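Local coordinates for antitoxin RelF (Mycobacterium tuberculosis, PDB 3G5O), which neutralizes the RNase toxin RelG by binding it and, together with the toxin, binds DNA and represses its own promoter, at the interface of chains A and B. Residues are numbered along the deposited sequence; one frame, centred on the assembly and turned at random. Chains: chain A, Uncharacterized protein Rv2865; chain B, Uncharacterized protein Rv2866.

The interface of chains A and B. Residues chain A 50, 53-54; chain B 58-59, 71.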
loop_
_atom_site.group_PDB
_atom_site.type_symbol
_atom_site.label_atom_id
_atom_site.label_comp_id
_atom_site.label_asym_id
_atom_site.label_seq_id
_atom_site.Cartn_x
_atom_site.Cartn_y
_atom_site.Cartn_z
ATOM N N ASP A 50 0.536 -11.497 10.280
ATOM C CA ASP A 50 1.657 -11.520 9.346
ATOM C C ASP A 50 1.196 -10.969 7.988
ATOM O O ASP A 50 1.896 -10.173 7.361
ATOM C CB ASP A 50 2.224 -12.923 9.164
ATOM C CG ASP A 50 2.919 -13.451 10.410
ATOM O OD1 ASP A 50 3.321 -12.649 11.286
ATOM O OD2 ASP A 50 3.077 -14.683 10.500
ATOM N N GLU A 53 1.039 -7.189 8.156
ATOM C CA GLU A 53 2.421 -6.677 8.035
ATOM C C GLU A 53 2.935 -6.712 6.562
ATOM O O GLU A 53 3.471 -5.713 6.068
ATOM C CB GLU A 53 3.350 -7.494 8.925
ATOM C CG GLU A 53 3.470 -6.959 10.304
ATOM C CD GLU A 53 4.137 -5.567 10.260
ATOM O OE1 GLU A 53 5.298 -5.460 9.795
ATOM O OE2 GLU A 53 3.474 -4.581 10.633
ATOM N N SER A 54 2.784 -7.859 5.897
ATOM C CA SER A 54 3.115 -7.982 4.465
ATOM C C SER A 54 2.492 -6.873 3.614
ATOM O O SER A 54 3.166 -6.227 2.783
ATOM C CB SER A 54 2.683 -9.348 3.935
ATOM O OG SER A 54 3.569 -10.362 4.405
ATOM N N LYS B 58 9.057 -9.765 6.332
ATOM C CA LYS B 58 7.816 -10.315 5.791
ATOM C C LYS B 58 7.831 -10.328 4.291
ATOM O O LYS B 58 8.422 -9.443 3.682
ATOM C CB LYS B 58 6.606 -9.505 6.298
ATOM C CG LYS B 58 6.405 -9.585 7.837
ATOM C CD LYS B 58 5.780 -10.902 8.283
ATOM C CE LYS B 58 6.068 -11.182 9.802
ATOM N NZ LYS B 58 7.325 -12.014 10.000
ATOM N N PRO B 59 7.178 -11.342 3.689
ATOM C CA PRO B 59 7.155 -11.463 2.234
ATOM C C PRO B 59 6.254 -10.380 1.698
ATOM O O PRO B 59 5.209 -10.083 2.319
ATOM C CB PRO B 59 6.544 -12.873 1.990
ATOM C CG PRO B 59 5.749 -13.217 3.315
ATOM C CD PRO B 59 6.521 -12.475 4.414
ATOM N N ARG B 71 11.777 -4.320 8.606
ATOM C CA ARG B 71 11.613 -2.987 9.137
ATOM C C ARG B 71 12.296 -2.924 10.501
ATOM O O ARG B 71 11.967 -3.693 11.413
ATOM C CB ARG B 71 10.110 -2.691 9.308
ATOM C CG ARG B 71 9.813 -1.245 9.770
ATOM C CD ARG B 71 8.308 -1.015 9.884
ATOM N NE ARG B 71 7.725 -1.800 10.970
ATOM C CZ ARG B 71 6.683 -2.628 10.867
ATOM N NH1 ARG B 71 6.053 -2.785 9.704
ATOM N NH2 ARG B 71 6.248 -3.281 11.948
#
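A:Glu53 and B:Arg71 meet tip to tip in a salt bridge between antitoxin and toxin. This is the RelF-RelG interface that neutralizes the toxin; the patch probably contributes. The guanidinium nitrogen NH1 of B:Arg71 donates to the carboxylate OE1 of A:Glu53 at 2.8 Å. OE1 takes it on its syn lone pair but lies tilted from the guanidinium plane. The two flat groups stand nearly perpendicular, 83° apart, so this is not a flat, two-pronged pairing. OE2 of A:Glu53 lies at the guanidinium edge, in plane, and receives weak bonds from NH1 and NH2.

One turn of antitoxin helix 49-62 supplies A:Asp50, A:Glu53 and A:Ser54. The toxin offers strand 58-59 and B:Arg71 of strand 68-71. A:Ser54 OG donates its hydrogen mainly to the backbone carbonyl O of B:Pro59, at 2.7 Å. The donor lies in the carbonyl plane, with a C=O...OG angle of 151°.

The inner part of the B:Lys58 side chain lies between the two polar contacts. Chain A hides 71 Å² of this residue's surface. Its CG packs on CB of A:Glu53 at 3.9 Å. A bend at chi2 (-77°) turns the outer part obliquely across A:Asp50. The methylene CE lies 3.4 Å from OD1 of A:Asp50. The side-chain amino nitrogen NZ stays 4.3 Å from that OD1, so any attraction is probably longer-range. A weak alternative acceptor, A:Asp50 O, lies 3.4 Å from A:Ser54 OG, on its far side.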